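PDB 6KBH: cytochrome P450 monooxygenase from Rhodococcus sp. ECU0066, which probably works as a self-sufficient monooxygenase, oxidising substrates at its heme with electrons relayed through its own FMN and [2Fe-2S] centres. Local coordinates for residues Gly508-Val513 and His682-Ser687; Tyr579-Gly584 and Asp596-Ala601; Ile586-Val591 and Met617-Arg622; Ser646-Pro651 and Ser667-Ala672. All coordinates share one frame; numbering follows the deposited sequence.

Contact 1 of 4, residues Gly508-Val513 and His682-Ser687; sequences GSHIDV and HVEHFS. With FMN (flavin mononucleotide), chain B.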
# COMPACT_ATOMS: atom_id res chain seq x y z
N GLY A 508 -3.86 4.00 -28.85
CA GLY A 508 -3.65 2.71 -28.25
C GLY A 508 -3.72 2.71 -26.74
O GLY A 508 -3.79 1.63 -26.13
N SER A 509 -3.71 3.88 -26.11
CA SER A 509 -3.76 3.96 -24.66
C SER A 509 -5.10 3.47 -24.13
O SER A 509 -6.13 3.53 -24.80
CB SER A 509 -3.51 5.40 -24.18
OG SER A 509 -2.45 6.00 -24.89
N HIS A 510 -5.07 2.97 -22.90
CA HIS A 510 -6.23 2.44 -22.21
C HIS A 510 -6.32 3.08 -20.83
O HIS A 510 -5.47 3.88 -20.44
CB HIS A 510 -6.14 0.92 -22.08
CG HIS A 510 -4.88 0.45 -21.42
ND1 HIS A 510 -3.76 0.07 -22.14
CD2 HIS A 510 -4.54 0.33 -20.11
CE1 HIS A 510 -2.80 -0.28 -21.31
NE2 HIS A 510 -3.25 -0.13 -20.07
N ILE A 511 -7.36 2.72 -20.08
CA ILE A 511 -7.44 3.10 -18.67
C ILE A 511 -7.96 1.93 -17.86
O ILE A 511 -8.68 1.06 -18.37
CB ILE A 511 -8.33 4.31 -18.39
CG1 ILE A 511 -8.36 5.30 -19.53
CG2 ILE A 511 -7.79 5.09 -17.23
CD1 ILE A 511 -9.48 6.26 -19.33
N ASP A 512 -7.65 1.95 -16.58
CA ASP A 512 -8.13 0.95 -15.63
C ASP A 512 -9.27 1.56 -14.82
O ASP A 512 -9.05 2.46 -14.00
CB ASP A 512 -7.00 0.47 -14.72
CG ASP A 512 -5.82 -0.09 -15.51
OD1 ASP A 512 -5.65 0.33 -16.68
OD2 ASP A 512 -5.09 -0.95 -14.98
N VAL A 513 -10.48 1.08 -15.06
CA VAL A 513 -11.69 1.61 -14.46
C VAL A 513 -12.30 0.53 -13.57
O VAL A 513 -12.45 -0.62 -13.99
CB VAL A 513 -12.70 2.07 -15.53
CG1 VAL A 513 -12.85 1.00 -16.61
CG2 VAL A 513 -14.04 2.39 -14.90
N HIS A 682 2.36 -5.67 -34.67
CA HIS A 682 2.11 -5.35 -33.27
C HIS A 682 0.66 -5.67 -32.95
O HIS A 682 -0.24 -5.41 -33.75
CB HIS A 682 2.40 -3.88 -32.97
CG HIS A 682 3.72 -3.41 -33.50
ND1 HIS A 682 3.91 -3.05 -34.81
CD2 HIS A 682 4.92 -3.25 -32.88
CE1 HIS A 682 5.16 -2.68 -34.99
NE2 HIS A 682 5.80 -2.79 -33.83
N VAL A 683 0.44 -6.26 -31.78
CA VAL A 683 -0.87 -6.72 -31.36
C VAL A 683 -1.14 -6.21 -29.96
O VAL A 683 -0.22 -5.97 -29.18
CB VAL A 683 -0.97 -8.26 -31.39
CG1 VAL A 683 -1.23 -8.74 -32.81
CG2 VAL A 683 0.31 -8.87 -30.85
N GLU A 684 -2.42 -6.02 -29.65
CA GLU A 684 -2.86 -5.79 -28.29
C GLU A 684 -3.93 -6.82 -27.95
O GLU A 684 -4.94 -6.93 -28.66
CB GLU A 684 -3.41 -4.37 -28.09
CG GLU A 684 -4.26 -4.20 -26.84
CD GLU A 684 -4.10 -2.83 -26.18
OE1 GLU A 684 -3.04 -2.58 -25.57
OE2 GLU A 684 -5.05 -2.02 -26.26
N HIS A 685 -3.70 -7.58 -26.89
CA HIS A 685 -4.64 -8.59 -26.45
C HIS A 685 -5.64 -8.00 -25.46
O HIS A 685 -5.27 -7.20 -24.59
CB HIS A 685 -3.90 -9.76 -25.80
CG HIS A 685 -2.81 -10.34 -26.64
ND1 HIS A 685 -3.04 -11.30 -27.60
CD2 HIS A 685 -1.48 -10.10 -26.66
CE1 HIS A 685 -1.90 -11.63 -28.18
NE2 HIS A 685 -0.94 -10.92 -27.63
N PHE A 686 -6.90 -8.38 -25.62
CA PHE A 686 -7.95 -8.04 -24.66
C PHE A 686 -8.26 -9.20 -23.73
O PHE A 686 -9.05 -9.04 -22.79
CB PHE A 686 -9.23 -7.61 -25.39
CG PHE A 686 -9.15 -6.25 -26.01
CD1 PHE A 686 -7.94 -5.60 -26.16
CD2 PHE A 686 -10.30 -5.61 -26.45
CE1 PHE A 686 -7.87 -4.34 -26.73
CE2 PHE A 686 -10.24 -4.36 -27.03
CZ PHE A 686 -9.03 -3.72 -27.16
N SER A 687 -7.65 -10.36 -23.97
CA SER A 687 -7.79 -11.55 -23.15
C SER A 687 -6.40 -12.12 -22.91
O SER A 687 -5.43 -11.74 -23.57
CB SER A 687 -8.70 -12.59 -23.83
OG SER A 687 -9.87 -11.99 -24.36
N1 FMN B . -8.23 -5.53 -21.97
C2 FMN B . -6.93 -5.22 -21.84
O2 FMN B . -6.19 -6.00 -21.16
N3 FMN B . -6.39 -4.13 -22.38
C4 FMN B . -7.18 -3.30 -23.10
O4 FMN B . -6.66 -2.18 -23.66
C4A FMN B . -8.54 -3.59 -23.26
N5 FMN B . -9.31 -2.75 -23.97
C5A FMN B . -10.61 -3.04 -24.11
C6 FMN B . -11.38 -2.16 -24.85
C7 FMN B . -12.72 -2.41 -25.02
C7M FMN B . -13.46 -1.34 -25.87
C8 FMN B . -13.32 -3.55 -24.47
C8M FMN B . -14.79 -3.86 -24.63
C9 FMN B . -12.54 -4.44 -23.74
C9A FMN B . -11.18 -4.19 -23.54
N10 FMN B . -10.39 -5.03 -22.83
C10 FMN B . -9.07 -4.73 -22.68
C1' FMN B . -10.95 -6.25 -22.17
C2' FMN B . -11.52 -5.96 -20.80
O2' FMN B . -10.57 -5.61 -19.87
C3' FMN B . -12.30 -7.13 -20.27
O3' FMN B . -11.56 -8.33 -20.22
C4' FMN B . -13.59 -7.35 -21.08
O4' FMN B . -14.39 -6.26 -21.39
C5' FMN B . -14.59 -8.27 -20.32
O5' FMN B . -14.74 -8.06 -18.89
P FMN B . -15.42 -9.18 -18.04
O1P FMN B . -14.98 -9.08 -16.60
O2P FMN B . -16.91 -9.05 -18.07
O3P FMN B . -15.02 -10.50 -18.62

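Contact 2 of 4, residues Tyr579-Gly584 and Asp596-Ala601; sequences YVFVAG and DQVKAA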
# COMPACT_ATOMS: atom_id res chain seq x y z
N TYR A 579 0.89 2.03 -42.56
CA TYR A 579 0.22 1.27 -41.53
C TYR A 579 -0.98 0.60 -42.16
O TYR A 579 -1.79 1.26 -42.80
CB TYR A 579 -0.19 2.20 -40.39
CG TYR A 579 0.86 3.27 -40.17
CD1 TYR A 579 1.98 3.00 -39.42
CD2 TYR A 579 0.76 4.51 -40.79
CE1 TYR A 579 2.97 3.94 -39.25
CE2 TYR A 579 1.75 5.46 -40.62
CZ TYR A 579 2.85 5.17 -39.85
OH TYR A 579 3.82 6.13 -39.70
N VAL A 580 -1.08 -0.71 -42.02
CA VAL A 580 -2.32 -1.38 -42.36
C VAL A 580 -2.84 -1.94 -41.06
O VAL A 580 -2.08 -2.53 -40.28
CB VAL A 580 -2.14 -2.46 -43.45
CG1 VAL A 580 -1.48 -1.81 -44.67
CG2 VAL A 580 -1.46 -3.75 -42.94
N PHE A 581 -4.10 -1.64 -40.75
CA PHE A 581 -4.71 -2.00 -39.48
C PHE A 581 -5.73 -3.09 -39.77
O PHE A 581 -6.53 -2.96 -40.70
CB PHE A 581 -5.39 -0.79 -38.84
CG PHE A 581 -4.55 0.47 -38.79
CD1 PHE A 581 -4.54 1.37 -39.84
CD2 PHE A 581 -3.78 0.76 -37.67
CE1 PHE A 581 -3.78 2.53 -39.79
CE2 PHE A 581 -3.01 1.91 -37.60
CZ PHE A 581 -3.01 2.80 -38.66
N VAL A 582 -5.70 -4.17 -39.01
CA VAL A 582 -6.74 -5.18 -39.08
C VAL A 582 -7.41 -5.22 -37.72
O VAL A 582 -6.74 -5.07 -36.69
CB VAL A 582 -6.22 -6.56 -39.51
CG1 VAL A 582 -5.23 -7.09 -38.53
CG2 VAL A 582 -7.38 -7.53 -39.73
N ALA A 583 -8.73 -5.34 -37.71
CA ALA A 583 -9.53 -5.10 -36.51
C ALA A 583 -10.71 -6.06 -36.49
O ALA A 583 -11.39 -6.23 -37.51
CB ALA A 583 -10.04 -3.65 -36.45
N GLY A 584 -10.94 -6.69 -35.34
CA GLY A 584 -12.03 -7.62 -35.19
C GLY A 584 -12.88 -7.35 -33.97
O GLY A 584 -12.37 -7.29 -32.85
N ASP A 596 -6.65 7.73 -36.52
CA ASP A 596 -6.80 9.18 -36.48
C ASP A 596 -5.45 9.88 -36.39
O ASP A 596 -5.24 10.90 -37.05
CB ASP A 596 -7.70 9.58 -35.31
CG ASP A 596 -9.16 9.25 -35.57
OD1 ASP A 596 -9.52 8.99 -36.74
OD2 ASP A 596 -9.95 9.27 -34.60
N GLN A 597 -4.52 9.36 -35.57
CA GLN A 597 -3.17 9.92 -35.53
C GLN A 597 -2.57 9.99 -36.93
O GLN A 597 -1.98 11.01 -37.31
CB GLN A 597 -2.25 9.10 -34.63
CG GLN A 597 -2.72 8.85 -33.21
CD GLN A 597 -1.62 9.12 -32.18
OE1 GLN A 597 -1.36 10.27 -31.83
NE2 GLN A 597 -0.94 8.07 -31.75
N VAL A 598 -2.73 8.92 -37.71
CA VAL A 598 -2.07 8.84 -39.01
C VAL A 598 -2.74 9.76 -40.03
O VAL A 598 -2.07 10.28 -40.92
CB VAL A 598 -2.05 7.38 -39.49
CG1 VAL A 598 -1.38 7.28 -40.85
CG2 VAL A 598 -1.33 6.51 -38.48
N LYS A 599 -4.05 9.98 -39.92
CA LYS A 599 -4.67 10.95 -40.81
C LYS A 599 -4.19 12.36 -40.51
O LYS A 599 -4.12 13.20 -41.41
CB LYS A 599 -6.20 10.85 -40.74
CG LYS A 599 -6.91 11.82 -39.81
CD LYS A 599 -8.31 12.09 -40.36
CE LYS A 599 -9.15 12.97 -39.45
NZ LYS A 599 -10.46 13.25 -40.09
N ALA A 600 -3.88 12.61 -39.25
CA ALA A 600 -3.34 13.88 -38.82
C ALA A 600 -1.96 14.06 -39.32
O ALA A 600 -1.57 15.15 -39.74
CB ALA A 600 -3.32 13.94 -37.32
N ALA A 601 -1.19 13.00 -39.27
CA ALA A 601 0.17 13.12 -39.72
C ALA A 601 0.13 13.47 -41.16
O ALA A 601 0.74 14.43 -41.58
CB ALA A 601 0.87 11.81 -39.59

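Contact 3 of 4, residues Ile586-Val591 and Met617-Arg622; sequences IGITPV and MAFLDR. With FMN (flavin mononucleotide), chain B.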
# COMPACT_ATOMS: atom_id res chain seq x y z
N ILE A 586 -14.68 -5.65 -31.04
CA ILE A 586 -14.44 -4.43 -30.27
C ILE A 586 -12.99 -3.99 -30.30
O ILE A 586 -12.66 -2.89 -29.83
CB ILE A 586 -14.96 -4.63 -28.82
CG1 ILE A 586 -15.04 -3.29 -28.12
CG2 ILE A 586 -14.08 -5.61 -28.06
CD1 ILE A 586 -16.31 -2.53 -28.40
N GLY A 587 -12.10 -4.78 -30.89
CA GLY A 587 -10.73 -4.35 -31.12
C GLY A 587 -10.65 -3.10 -31.97
O GLY A 587 -9.55 -2.58 -32.22
N ILE A 588 -11.80 -2.59 -32.41
CA ILE A 588 -11.86 -1.36 -33.19
C ILE A 588 -11.47 -0.15 -32.34
O ILE A 588 -11.01 0.86 -32.87
CB ILE A 588 -13.26 -1.19 -33.80
CG1 ILE A 588 -13.31 0.02 -34.74
CG2 ILE A 588 -14.32 -1.07 -32.70
CD1 ILE A 588 -12.40 -0.11 -35.94
N THR A 589 -11.63 -0.24 -31.02
CA THR A 589 -11.44 0.95 -30.18
C THR A 589 -10.01 1.48 -30.21
O THR A 589 -9.84 2.69 -30.47
CB THR A 589 -11.91 0.66 -28.75
OG1 THR A 589 -11.59 -0.68 -28.38
CG2 THR A 589 -13.41 0.87 -28.65
N PRO A 590 -8.96 0.69 -29.95
CA PRO A 590 -7.61 1.29 -29.98
C PRO A 590 -7.14 1.63 -31.39
O PRO A 590 -6.45 2.63 -31.57
CB PRO A 590 -6.73 0.22 -29.33
CG PRO A 590 -7.41 -1.05 -29.66
CD PRO A 590 -8.89 -0.75 -29.65
N VAL A 591 -7.51 0.83 -32.39
CA VAL A 591 -6.99 1.05 -33.73
C VAL A 591 -7.56 2.33 -34.33
O VAL A 591 -6.85 3.07 -35.02
CB VAL A 591 -7.29 -0.17 -34.63
CG1 VAL A 591 -8.72 -0.59 -34.49
CG2 VAL A 591 -7.00 0.15 -36.06
N MET A 617 -21.13 -3.95 -35.16
CA MET A 617 -19.80 -3.42 -35.44
C MET A 617 -19.84 -1.92 -35.20
O MET A 617 -20.43 -1.17 -35.99
CB MET A 617 -19.36 -3.76 -36.87
CG MET A 617 -18.44 -4.96 -36.94
SD MET A 617 -18.50 -5.82 -38.53
CE MET A 617 -18.07 -4.51 -39.66
N ALA A 618 -19.21 -1.49 -34.11
CA ALA A 618 -19.23 -0.09 -33.72
C ALA A 618 -18.28 0.74 -34.58
O ALA A 618 -17.28 0.24 -35.09
CB ALA A 618 -18.86 0.05 -32.24
N PHE A 619 -18.64 2.01 -34.74
CA PHE A 619 -17.85 3.06 -35.38
C PHE A 619 -17.82 2.98 -36.90
O PHE A 619 -17.08 3.74 -37.52
CB PHE A 619 -16.40 3.10 -34.87
CG PHE A 619 -16.29 3.47 -33.42
CD1 PHE A 619 -16.69 4.72 -32.98
CD2 PHE A 619 -15.79 2.57 -32.49
CE1 PHE A 619 -16.59 5.07 -31.65
CE2 PHE A 619 -15.69 2.91 -31.16
CZ PHE A 619 -16.09 4.16 -30.73
N LEU A 620 -18.60 2.09 -37.53
CA LEU A 620 -18.72 2.13 -38.98
C LEU A 620 -19.21 3.50 -39.44
O LEU A 620 -18.72 4.04 -40.44
CB LEU A 620 -19.67 1.04 -39.46
CG LEU A 620 -19.34 -0.41 -39.09
CD1 LEU A 620 -20.54 -1.28 -39.35
CD2 LEU A 620 -18.14 -0.90 -39.88
N ASP A 621 -20.19 4.05 -38.72
CA ASP A 621 -20.58 5.45 -38.90
C ASP A 621 -19.37 6.36 -38.82
O ASP A 621 -19.09 7.14 -39.73
CB ASP A 621 -21.61 5.82 -37.83
CG ASP A 621 -21.24 5.24 -36.46
OD1 ASP A 621 -21.06 4.01 -36.37
OD2 ASP A 621 -21.13 6.02 -35.49
N ARG A 622 -18.65 6.28 -37.70
CA ARG A 622 -17.41 7.03 -37.54
C ARG A 622 -16.40 6.69 -38.63
O ARG A 622 -15.74 7.58 -39.18
CB ARG A 622 -16.84 6.74 -36.16
CG ARG A 622 -15.40 7.11 -35.95
CD ARG A 622 -15.22 7.50 -34.50
NE ARG A 622 -13.85 7.85 -34.17
CZ ARG A 622 -13.43 8.05 -32.93
NH1 ARG A 622 -14.29 7.92 -31.92
NH2 ARG A 622 -12.17 8.37 -32.69
N1 FMN B . -8.23 -5.53 -21.97
C2 FMN B . -6.93 -5.22 -21.84
O2 FMN B . -6.19 -6.00 -21.16
N3 FMN B . -6.39 -4.13 -22.38
C4 FMN B . -7.18 -3.30 -23.10
O4 FMN B . -6.66 -2.18 -23.66
C4A FMN B . -8.54 -3.59 -23.26
N5 FMN B . -9.31 -2.75 -23.97
C5A FMN B . -10.61 -3.04 -24.11
C6 FMN B . -11.38 -2.16 -24.85
C7 FMN B . -12.72 -2.41 -25.02
C7M FMN B . -13.46 -1.34 -25.87
C8 FMN B . -13.32 -3.55 -24.47
C8M FMN B . -14.79 -3.86 -24.63
C9 FMN B . -12.54 -4.44 -23.74
C9A FMN B . -11.18 -4.19 -23.54
N10 FMN B . -10.39 -5.03 -22.83
C10 FMN B . -9.07 -4.73 -22.68
C1' FMN B . -10.95 -6.25 -22.17
C2' FMN B . -11.52 -5.96 -20.80
O2' FMN B . -10.57 -5.61 -19.87
C3' FMN B . -12.30 -7.13 -20.27
O3' FMN B . -11.56 -8.33 -20.22
C4' FMN B . -13.59 -7.35 -21.08
O4' FMN B . -14.39 -6.26 -21.39
C5' FMN B . -14.59 -8.27 -20.32
O5' FMN B . -14.74 -8.06 -18.89
P FMN B . -15.42 -9.18 -18.04
O1P FMN B . -14.98 -9.08 -16.60
O2P FMN B . -16.91 -9.05 -18.07
O3P FMN B . -15.02 -10.50 -18.62

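Contact 4 of 4, residues Ser646-Pro651 and Ser667-Ala672; sequences SLFADP and SALSEA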
# COMPACT_ATOMS: atom_id res chain seq x y z
N SER A 646 -4.34 -13.85 -48.38
CA SER A 646 -4.26 -13.01 -49.58
C SER A 646 -3.62 -11.66 -49.26
O SER A 646 -2.69 -11.22 -49.96
CB SER A 646 -5.66 -12.80 -50.16
OG SER A 646 -6.43 -13.99 -50.06
N LEU A 647 -4.09 -10.99 -48.21
CA LEU A 647 -3.67 -9.62 -47.92
C LEU A 647 -2.17 -9.52 -47.72
O LEU A 647 -1.51 -8.63 -48.26
CB LEU A 647 -4.40 -9.10 -46.69
CG LEU A 647 -5.75 -8.42 -46.81
CD1 LEU A 647 -6.19 -8.12 -45.41
CD2 LEU A 647 -5.63 -7.14 -47.60
N PHE A 648 -1.61 -10.43 -46.92
CA PHE A 648 -0.20 -10.43 -46.55
C PHE A 648 0.57 -11.48 -47.34
O PHE A 648 1.53 -12.09 -46.83
CB PHE A 648 -0.06 -10.62 -45.04
CG PHE A 648 -0.97 -9.72 -44.24
CD1 PHE A 648 -2.33 -9.98 -44.14
CD2 PHE A 648 -0.46 -8.60 -43.59
CE1 PHE A 648 -3.17 -9.14 -43.43
CE2 PHE A 648 -1.30 -7.75 -42.87
CZ PHE A 648 -2.65 -8.02 -42.79
N ALA A 649 0.16 -11.69 -48.59
CA ALA A 649 0.78 -12.67 -49.48
C ALA A 649 2.28 -12.48 -49.55
O ALA A 649 3.05 -13.44 -49.40
CB ALA A 649 0.15 -12.57 -50.87
N ASP A 650 2.74 -11.25 -49.77
CA ASP A 650 4.17 -11.02 -49.69
C ASP A 650 4.45 -9.59 -49.28
O ASP A 650 3.74 -8.66 -49.70
CB ASP A 650 4.88 -11.38 -51.00
CG ASP A 650 5.69 -12.65 -50.86
OD1 ASP A 650 5.84 -13.13 -49.71
OD2 ASP A 650 6.18 -13.18 -51.88
N PRO A 651 5.50 -9.37 -48.49
CA PRO A 651 5.65 -8.11 -47.75
C PRO A 651 6.21 -6.98 -48.61
O PRO A 651 6.58 -7.16 -49.77
CB PRO A 651 6.64 -8.49 -46.65
CG PRO A 651 7.47 -9.56 -47.28
CD PRO A 651 6.54 -10.35 -48.14
N SER A 667 -4.07 -14.70 -33.51
CA SER A 667 -3.26 -15.89 -33.73
C SER A 667 -3.10 -16.16 -35.22
O SER A 667 -1.98 -16.25 -35.74
CB SER A 667 -3.89 -17.09 -33.03
OG SER A 667 -4.20 -16.80 -31.68
N ALA A 668 -4.23 -16.29 -35.93
CA ALA A 668 -4.18 -16.59 -37.36
C ALA A 668 -3.43 -15.51 -38.13
O ALA A 668 -2.70 -15.81 -39.08
CB ALA A 668 -5.60 -16.75 -37.92
N LEU A 669 -3.59 -14.25 -37.74
CA LEU A 669 -2.83 -13.19 -38.38
C LEU A 669 -1.33 -13.40 -38.19
O LEU A 669 -0.56 -13.38 -39.15
CB LEU A 669 -3.24 -11.82 -37.85
CG LEU A 669 -2.34 -10.68 -38.30
CD1 LEU A 669 -2.26 -10.58 -39.82
CD2 LEU A 669 -2.81 -9.38 -37.69
N SER A 670 -0.91 -13.61 -36.94
CA SER A 670 0.50 -13.89 -36.65
C SER A 670 1.04 -14.99 -37.55
O SER A 670 2.23 -14.98 -37.90
CB SER A 670 0.67 -14.27 -35.18
OG SER A 670 2.01 -14.64 -34.89
N GLU A 671 0.20 -15.95 -37.95
CA GLU A 671 0.63 -16.97 -38.90
C GLU A 671 0.82 -16.36 -40.29
O GLU A 671 1.83 -16.62 -40.96
CB GLU A 671 -0.39 -18.10 -38.96
CG GLU A 671 -0.89 -18.60 -37.61
CD GLU A 671 0.14 -19.39 -36.82
OE1 GLU A 671 1.36 -19.11 -36.92
OE2 GLU A 671 -0.28 -20.32 -36.09
N ALA A 672 -0.14 -15.55 -40.73
CA ALA A 672 -0.08 -14.99 -42.08
C ALA A 672 1.07 -14.00 -42.24
O ALA A 672 1.62 -13.88 -43.33
CB ALA A 672 -1.40 -14.33 -42.44

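Contact 1 of 4, residues Gly508-Val513 and His682-Ser687
FMN O4 is approached by both H510 and E684, the two side chains that face each other across this contact. E684 OE2 comes within 3.1 Å of FMN O4. H510 approaches the same oxygen from the other segment, with its CB 3.5 Å from FMN O4. The imidazole meets O4 obliquely. The two side chains do not bond directly: H510 ND1 and E684 OE1 stay 4.4 Å apart. The nearest approach between the segments is E684 OE2 to the backbone oxygen of G508, at 3.9 Å. Both are oxygens, and this is not counted as a hydrogen bond.

E684 leaves its backbone extended (chi1 163°), then bends at chi2. This carries the carboxylate to the C4 side of the flavin. F686, two residues on, lays one ring face over the isoalloxazine. FMN N5 is 3.3 Å above the F686 plane, offset toward the rim of the ring. The CG of E684 sits at the edge of the same ring, in its plane. H685 adds a backbone approach, its O lying 3.7 Å from FMN O2 near the pyrimidine end.

In the first segment, strand 510-515 pairs with strand 518-523, which supplies S523 N and Q521 O as hydrogen-bond partners of the flavin. H510 also meets H569 edge-to-face.

The contact therefore joins the antiparallel flavin-binding domain to the end of the last strand of the parallel sheet. A flavin held in this interdomain cleft is typical of the ferredoxin reductase superfamily; FMN as that flavin is consistent with the phthalate dioxygenase reductase type.

Contact 2 of 4, residues Tyr579-Gly584 and Asp596-Ala601
The apolar contacts all converge on V598, which sets both its methyl groups against two aromatic rings of strand 578-584. CG1 lies anti to the backbone N (chi1 179°), and this points it at Y579. V598 CG1 is 3.5 Å from Y579 CD2 and 3.6 Å from Y579 CE2. It meets the ring obliquely. CG2 also leans on Y579, 3.7 Å from CD2. The same CG2 reaches F581 at the ring edge, near the ring plane, 4.1 Å from CZ. Y579 and F581 are two apart on the strand, and both direct CB toward the helix. V598 also touches Y605 of the neighbouring strand.

Polar interactions do not join the two segments. Helix 588-601 keeps its own backbone bonds, such as A601 N to Q597 O at 2.9 Å. Strand 578-584 pairs with strand 605-611 on one side and 655-661 on the other.

Between these two segments the first strand and helix of this beta-alpha-beta unit meet through buried apolar packing, which sets no strict direction.

Contact 3 of 4, residues Ile586-Val591 and Met617-Arg622
F619 adopts a left-handed backbone conformation (phi 76°), unusual for a non-glycine residue, and from there its ring reaches I588 and T589. It occupies the N-cap position just before helix 620-625. Its CG stands anti to the carbonyl carbon, which directs the ring toward the start of helix 588-601.

The contact is made at the ring edge. I588 CG2 lies in the plane of the ring, 3.9 Å from F619 CD2. T589 CG2 sits near that plane, 4.0 Å from F619 CE2. Neither side chain lies over the ring face. I588 also touches backbone: its CG1 is 4.0 Å from A618 O. That oxygen has a hydrogen bond to Y609 OH.

T589 is turned by a bond within its own segment. Its hydroxyl donates to I586 O at 2.9 Å, almost along the C=O direction (168°). T589 N donates to the same oxygen at 3.1 Å, so I586 O takes two donors. This fixes the rotation of T589 and sends CG2 between F619 and the flavin. T589 CG2 is 3.6 Å from FMN C7M. I586 CG1 meets the same methyl and its neighbour C8M. Both side chains approach the dimethylbenzene end from the same side of the flavin plane, the side on which F686 lies.

I485 of the antiparallel domain packs on F619, so loop 617-619 touches both domains; R622 NH1, in the next helix, is hydrogen-bonded to C525 O. The sequence GGIGITP, from G584 to P590, is the glycine-rich turn after the first strand of the Rossmann-like domain, consistent with the ferredoxin reductase superfamily.

Contact 4 of 4, residues Ser646-Pro651 and Ser667-Ala672
F648 presents one ring face to L669 in a CH-pi contact. L669 CD1 lies 4.1 Å from the centroid of the F648 ring, 18° off the ring normal. The methyl is offset toward the rim, and its nearest ring atom is F648 CZ at 3.9 Å, with CE1 close behind. The two side chains cross at about a right angle. A chi1 of 170° stretches L669 away from its own backbone N. Its CB does not point at F648, and the reach of the side chain brings CD1 over the ring.

A672 makes the second part of the contact, one helical turn further on. Here F648 meets backbone more than side chain. F648 CB is 4.0 Å from A672 O, and the two carbonyl oxygens, F648 O and A672 O, lie 3.9 Å apart without a bond. F648 CA and A672 CA, 6.4 Å apart, are the closest pair of CA atoms across the two segments.

F648 is the first residue to leave helical geometry after helix 644-647, so its ring is placed where the chain turns off. Beneath it lie V580 and V657 of the parallel sheet. L669 rests on V582 and S659 of the same two strands. L644 of the short helix also packs against L669 and A672.

Helix 663-672 connects the parallel strands 655-661 and 681-685. This is a beta-alpha-beta crossover, and the packing of its helix on the sheet is characteristic of a Rossmann-like nucleotide-binding domain.

Contacts 2, 3 and 4 lie in the parallel-sheet domain, and contact 1 joins that domain to the flavin-binding one. Contacts 1 and 3 both touch FMN, with centres 14 Å apart. They meet where F686 CZ packs 3.9 Å from P590 CD. Contacts 2 and 3 share helix 588-601 and are tied by a salt bridge, D596 OD2 to R622 NH2 at 3.1 Å. Contact 2 uses Y579 and F581 of strand 578-584, while F648 and L669 of contact 4 pack on V580 and V582, on the sheet's opposite face. The H510 side chain of contact 1 is about 9 Å from the [2Fe-2S] cluster, and L669 of contact 4 about 11 Å from E684 between side chains.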